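Local coordinates for L0028 (Mitochondria associated protein) (Escherichia coli, PDB 3GCG), which probably acts as a secreted bacterial effector that enters host cells, associates with mitochondria and activates a Rho-family GTPase by promoting nucleotide exchange, at residues B[108-113]-B[129-134]; B[21-26]-B[102-107]. All coordinates share one frame; numbering follows the deposited sequence.

Contact 1: B[108-113]-B[129-134]; sequences KYFNQK and NTQTKM
The Phe110 ring meets the 129-134 helix at its rim: Gln131 O lies 4.0 Å from Phe110 CZ, near the ring plane, and Met134 C also sits in plane at the edge. Met134 CB comes in obliquely, 3.8 Å from Phe110 CZ. Leu104, Ile135 and Val138 also touch this buried ring. The two helices, 108-118 and 124-146, are consecutive helices joined by a short turn within the all-helical IpaB/EvcA family fold; their short segments approach to 10.7 Å between axes and run closer to antiparallel than parallel. Phe110 CG is anti to the backbone N (chi1 175°), and the ring extends from there to the backbone and CB of the facing helix. Beside it two amides join the helices. Gln131, extended beyond CG, donates an N-H of NE2 to Asn111 OD1 at 2.9 Å, with an N-H...O angle of 147°. The donor lies in the carbonyl plane of Asn111, on a lone pair, and the acceptor lies close to the amide plane of Gln131, although the two planes are turned 58° apart. Asn111 ND2 bonds to the backbone oxygens of Gln105 and Asn107, which fixes the rotation of its amide and presents OD1 to Gln131. Gln117 of helix 108-118 and Phe16 of the N-terminal loop border Met134, while Lys113 NZ is hydrogen-bonded to Val17 O. The bend at the end of the Met134 chain leaves its CE 3.6 Å from Lys113 O and 4.1 Å from Lys113 CB.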
loop_
_atom_site.group_PDB
_atom_site.type_symbol
_atom_site.label_atom_id
_atom_site.label_comp_id
_atom_site.label_asym_id
_atom_site.label_seq_id
_atom_site.Cartn_x
_atom_site.Cartn_y
_atom_site.Cartn_z
ATOM N N LYS B 108 17.678 1.506 -9.284
ATOM C CA LYS B 108 19.041 0.952 -9.308
ATOM C C LYS B 108 20.027 1.707 -8.429
ATOM O O LYS B 108 20.669 1.126 -7.549
ATOM C CB LYS B 108 19.599 0.960 -10.732
ATOM C CG LYS B 108 18.741 0.297 -11.777
ATOM C CD LYS B 108 19.329 0.542 -13.163
ATOM C CE LYS B 108 18.364 0.116 -14.258
ATOM N NZ LYS B 108 18.900 0.413 -15.620
ATOM N N TYR B 109 20.160 3.002 -8.694
ATOM C CA TYR B 109 21.078 3.855 -7.949
ATOM C C TYR B 109 20.843 3.739 -6.445
ATOM O O TYR B 109 21.781 3.548 -5.668
ATOM C CB TYR B 109 20.915 5.308 -8.416
ATOM C CG TYR B 109 21.754 6.319 -7.661
ATOM C CD1 TYR B 109 23.118 6.116 -7.455
ATOM C CD2 TYR B 109 21.184 7.501 -7.182
ATOM C CE1 TYR B 109 23.901 7.068 -6.787
ATOM C CE2 TYR B 109 21.951 8.460 -6.516
ATOM C CZ TYR B 109 23.307 8.235 -6.321
ATOM O OH TYR B 109 24.056 9.170 -5.655
ATOM N N PHE B 110 19.584 3.855 -6.038
ATOM C CA PHE B 110 19.222 3.750 -4.632
ATOM C C PHE B 110 19.580 2.391 -4.030
ATOM O O PHE B 110 20.129 2.313 -2.932
ATOM C CB PHE B 110 17.725 3.965 -4.447
ATOM C CG PHE B 110 17.268 3.746 -3.031
ATOM C CD1 PHE B 110 17.490 4.720 -2.059
ATOM C CD2 PHE B 110 16.648 2.549 -2.663
ATOM C CE1 PHE B 110 17.103 4.502 -0.739
ATOM C CE2 PHE B 110 16.257 2.325 -1.352
ATOM C CZ PHE B 110 16.485 3.301 -0.385
ATOM N N ASN B 111 19.257 1.317 -4.740
ATOM C CA ASN B 111 19.543 -0.019 -4.224
ATOM C C ASN B 111 21.027 -0.355 -4.174
ATOM O O ASN B 111 21.455 -1.182 -3.362
ATOM C CB ASN B 111 18.758 -1.064 -5.018
ATOM C CG ASN B 111 17.321 -1.192 -4.524
ATOM O OD1 ASN B 111 17.080 -1.633 -3.403
ATOM N ND2 ASN B 111 16.367 -0.790 -5.352
ATOM N N GLN B 112 21.813 0.294 -5.033
ATOM C CA GLN B 112 23.258 0.094 -5.042
ATOM C C GLN B 112 23.742 0.629 -3.691
ATOM O O GLN B 112 24.636 0.054 -3.063
ATOM C CB GLN B 112 23.882 0.871 -6.213
ATOM C CG GLN B 112 25.414 0.900 -6.273
ATOM C CD GLN B 112 26.068 -0.472 -6.130
ATOM O OE1 GLN B 112 25.485 -1.497 -6.473
ATOM N NE2 GLN B 112 27.298 -0.486 -5.634
ATOM N N LYS B 113 23.122 1.715 -3.235
ATOM C CA LYS B 113 23.463 2.313 -1.945
ATOM C C LYS B 113 22.982 1.410 -0.806
ATOM O O LYS B 113 23.614 1.330 0.249
ATOM C CB LYS B 113 22.821 3.701 -1.810
ATOM C CG LYS B 113 23.378 4.755 -2.758
ATOM C CD LYS B 113 24.807 5.141 -2.410
ATOM C CE LYS B 113 25.341 6.176 -3.381
ATOM N NZ LYS B 113 26.725 6.593 -3.043
ATOM N N ASN B 129 14.955 -4.954 5.641
ATOM C CA ASN B 129 14.646 -3.953 6.657
ATOM C C ASN B 129 15.523 -2.719 6.469
ATOM O O ASN B 129 15.063 -1.591 6.611
ATOM C CB ASN B 129 14.817 -4.542 8.056
ATOM C CG ASN B 129 13.779 -5.602 8.358
ATOM O OD1 ASN B 129 12.782 -5.731 7.636
ATOM N ND2 ASN B 129 13.996 -6.363 9.426
ATOM N N THR B 130 16.784 -2.943 6.133
ATOM C CA THR B 130 17.714 -1.851 5.889
ATOM C C THR B 130 17.172 -1.051 4.713
ATOM O O THR B 130 17.192 0.181 4.729
ATOM C CB THR B 130 19.135 -2.404 5.571
ATOM O OG1 THR B 130 19.724 -2.906 6.781
ATOM C CG2 THR B 130 20.037 -1.320 4.977
ATOM N N GLN B 131 16.663 -1.748 3.698
ATOM C CA GLN B 131 16.109 -1.064 2.537
ATOM C C GLN B 131 14.935 -0.171 2.919
ATOM O O GLN B 131 14.860 0.987 2.494
ATOM C CB GLN B 131 15.632 -2.060 1.475
ATOM C CG GLN B 131 14.910 -1.379 0.309
ATOM C CD GLN B 131 14.216 -2.351 -0.628
ATOM O OE1 GLN B 131 13.250 -3.012 -0.249
ATOM N NE2 GLN B 131 14.706 -2.439 -1.863
ATOM N N THR B 132 14.016 -0.711 3.717
ATOM C CA THR B 132 12.840 0.051 4.124
ATOM C C THR B 132 13.232 1.247 4.977
ATOM O O THR B 132 12.646 2.317 4.854
ATOM C CB THR B 132 11.841 -0.810 4.906
ATOM O OG1 THR B 132 12.321 -1.003 6.237
ATOM C CG2 THR B 132 11.682 -2.151 4.254
ATOM N N LYS B 133 14.224 1.070 5.844
ATOM C CA LYS B 133 14.663 2.175 6.686
ATOM C C LYS B 133 15.270 3.283 5.837
ATOM O O LYS B 133 15.018 4.459 6.070
ATOM C CB LYS B 133 15.685 1.699 7.716
ATOM C CG LYS B 133 15.067 0.936 8.882
ATOM C CD LYS B 133 16.033 0.870 10.051
ATOM C CE LYS B 133 15.359 0.315 11.301
ATOM N NZ LYS B 133 16.168 0.589 12.532
ATOM N N MET B 134 16.072 2.901 4.850
ATOM C CA MET B 134 16.698 3.873 3.966
ATOM C C MET B 134 15.648 4.519 3.069
ATOM O O MET B 134 15.778 5.679 2.704
ATOM C CB MET B 134 17.795 3.203 3.131
ATOM C CG MET B 134 19.095 2.980 3.907
ATOM S SD MET B 134 20.340 1.993 3.027
ATOM C CE MET B 134 20.983 3.216 1.818
#

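Contact 2: B[21-26]-B[102-107]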
loop_
_atom_site.group_PDB
_atom_site.type_symbol
_atom_site.label_atom_id
_atom_site.label_comp_id
_atom_site.label_asym_id
_atom_site.label_seq_id
_atom_site.Cartn_x
_atom_site.Cartn_y
_atom_site.Cartn_z
ATOM N N GLY B 21 19.452 14.988 -5.786
ATOM C CA GLY B 21 19.125 15.659 -7.029
ATOM C C GLY B 21 19.025 14.693 -8.195
ATOM O O GLY B 21 18.113 14.807 -9.015
ATOM N N LYS B 22 19.963 13.751 -8.288
ATOM C CA LYS B 22 19.936 12.764 -9.367
ATOM C C LYS B 22 18.738 11.856 -9.190
ATOM O O LYS B 22 18.105 11.456 -10.161
ATOM C CB LYS B 22 21.214 11.911 -9.389
ATOM C CG LYS B 22 22.408 12.613 -10.029
ATOM C CD LYS B 22 23.626 11.703 -10.153
ATOM C CE LYS B 22 24.723 12.404 -10.955
ATOM N NZ LYS B 22 25.943 11.568 -11.146
ATOM N N LEU B 23 18.434 11.520 -7.942
ATOM C CA LEU B 23 17.289 10.663 -7.668
ATOM C C LEU B 23 16.025 11.341 -8.164
ATOM O O LEU B 23 15.233 10.737 -8.886
ATOM C CB LEU B 23 17.173 10.381 -6.169
ATOM C CG LEU B 23 18.037 9.217 -5.675
ATOM C CD1 LEU B 23 18.044 9.160 -4.163
ATOM C CD2 LEU B 23 17.497 7.914 -6.269
ATOM N N THR B 24 15.856 12.606 -7.784
ATOM C CA THR B 24 14.678 13.374 -8.175
ATOM C C THR B 24 14.524 13.401 -9.686
ATOM O O THR B 24 13.415 13.268 -10.204
ATOM C CB THR B 24 14.748 14.835 -7.657
ATOM O OG1 THR B 24 14.729 14.842 -6.228
ATOM C CG2 THR B 24 13.566 15.637 -8.171
ATOM N N ASN B 25 15.633 13.576 -10.397
ATOM C CA ASN B 25 15.574 13.608 -11.852
ATOM C C ASN B 25 15.128 12.268 -12.399
ATOM O O ASN B 25 14.417 12.202 -13.399
ATOM C CB ASN B 25 16.932 13.996 -12.444
ATOM C CG ASN B 25 17.158 15.492 -12.431
ATOM O OD1 ASN B 25 16.872 16.164 -11.438
ATOM N ND2 ASN B 25 17.674 16.025 -13.532
ATOM N N GLN B 26 15.543 11.197 -11.735
ATOM C CA GLN B 26 15.161 9.856 -12.162
ATOM C C GLN B 26 13.699 9.591 -11.787
ATOM O O GLN B 26 12.986 8.883 -12.490
ATOM C CB GLN B 26 16.095 8.821 -11.527
ATOM C CG GLN B 26 17.503 8.832 -12.130
ATOM C CD GLN B 26 18.424 7.780 -11.524
ATOM O OE1 GLN B 26 17.968 6.761 -11.004
ATOM N NE2 GLN B 26 19.727 8.015 -11.610
ATOM N N HIS B 102 7.992 4.281 -2.902
ATOM C CA HIS B 102 7.820 3.112 -3.741
ATOM C C HIS B 102 8.729 3.187 -4.950
ATOM O O HIS B 102 9.242 2.170 -5.411
ATOM C CB HIS B 102 6.360 2.970 -4.151
ATOM C CG HIS B 102 5.496 2.421 -3.062
ATOM N ND1 HIS B 102 5.741 1.201 -2.465
ATOM C CD2 HIS B 102 4.400 2.925 -2.449
ATOM C CE1 HIS B 102 4.832 0.978 -1.534
ATOM N NE2 HIS B 102 4.006 2.009 -1.504
ATOM N N PHE B 103 8.949 4.393 -5.455
ATOM C CA PHE B 103 9.839 4.555 -6.591
ATOM C C PHE B 103 11.246 4.083 -6.198
ATOM O O PHE B 103 11.869 3.308 -6.920
ATOM C CB PHE B 103 9.887 6.016 -7.021
ATOM C CG PHE B 103 11.038 6.338 -7.913
ATOM C CD1 PHE B 103 11.076 5.864 -9.218
ATOM C CD2 PHE B 103 12.102 7.098 -7.443
ATOM C CE1 PHE B 103 12.160 6.141 -10.046
ATOM C CE2 PHE B 103 13.197 7.383 -8.263
ATOM C CZ PHE B 103 13.224 6.902 -9.565
ATOM N N LEU B 104 11.735 4.540 -5.046
ATOM C CA LEU B 104 13.074 4.159 -4.583
ATOM C C LEU B 104 13.258 2.646 -4.475
ATOM O O LEU B 104 14.321 2.112 -4.803
ATOM C CB LEU B 104 13.371 4.793 -3.221
ATOM C CG LEU B 104 13.405 6.325 -3.137
ATOM C CD1 LEU B 104 13.510 6.777 -1.675
ATOM C CD2 LEU B 104 14.579 6.848 -3.969
ATOM N N GLN B 105 12.211 1.957 -4.031
ATOM C CA GLN B 105 12.257 0.512 -3.846
ATOM C C GLN B 105 12.793 -0.260 -5.050
ATOM O O GLN B 105 13.486 -1.270 -4.881
ATOM C CB GLN B 105 10.861 0.007 -3.459
ATOM C CG GLN B 105 10.779 -1.465 -3.065
ATOM C CD GLN B 105 10.767 -2.390 -4.262
ATOM O OE1 GLN B 105 10.114 -2.110 -5.269
ATOM N NE2 GLN B 105 11.477 -3.505 -4.159
ATOM N N SER B 106 12.480 0.202 -6.259
ATOM C CA SER B 106 12.944 -0.481 -7.461
ATOM C C SER B 106 13.924 0.348 -8.299
ATOM O O SER B 106 14.093 0.110 -9.498
ATOM C CB SER B 106 11.748 -0.911 -8.321
ATOM O OG SER B 106 10.921 0.186 -8.669
ATOM N N ASN B 107 14.570 1.313 -7.657
ATOM C CA ASN B 107 15.539 2.178 -8.323
ATOM C C ASN B 107 16.953 1.599 -8.171
ATOM O O ASN B 107 17.369 1.241 -7.072
ATOM C CB ASN B 107 15.447 3.583 -7.717
ATOM C CG ASN B 107 16.457 4.547 -8.307
ATOM O OD1 ASN B 107 17.574 4.687 -7.801
ATOM N ND2 ASN B 107 16.069 5.217 -9.389
#
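The backbones come nearest at Leu23 and Leu104, with CA atoms 8.3 Å apart, and one turn further along helix 20-32 Gln26 comes opposite Asn107, where the chain has left helix 99-105. The side chains of Leu23 and Leu104 cross at about a right angle, touching methyl to methyl: CD2 of Leu23 is 3.9 Å from CD2 of Leu104. The same Leu23 CD2 also lies 3.6 Å from Asn107 OD1. The Phe103 ring lies against the backbone of helix 20-32, which meets it obliquely, with Phe103 CZ 3.5 Å from Gln26 C and Phe103 CE2 4.0 Å from Leu23 O; Leu27 and Ala30 extend that packing. Asn107 is the N-cap of helix 108-118: its OD1 accepts from the backbone N of Phe110. Its CG is anti to the backbone N (chi1 178°), and the amide beyond it donates an N-H of ND2 to Gln26 OE1 at 2.9 Å, tying the connection between two consecutive helices to the N-terminal helix of this all-helical fold. That bond is nearly straight, 165° at the hydrogen, with the donor tilted slightly from the Gln26 carbonyl plane. Bonds through both its oxygen and its nitrogen hold the rotation of the Asn107 amide. Behind the contact, Gln105 OE1 bonds to a basic side chain on a chain of another protein, and Ser106 packs against an apolar side chain of that partner.

How the contacts relate
Contact 2 comes first along the chain, closing between helices 20-32 and 99-105; contact 1 then opens between helices 108-118 and 124-146. Their centres lie 11 Å apart, in the same half of the chain. They meet where helix 99-105 gives way to helix 108-118: Phe110 CD2 packs 3.2 Å from Leu104 O. Val138 of helix 124-146 touches Phe110 of contact 1 and both leucines of contact 2, placing them around shared apolar packing. Four helices are thereby brought together, and the 102-107 segment lies against the bound partner protein, which Thr132 reaches from 129-134.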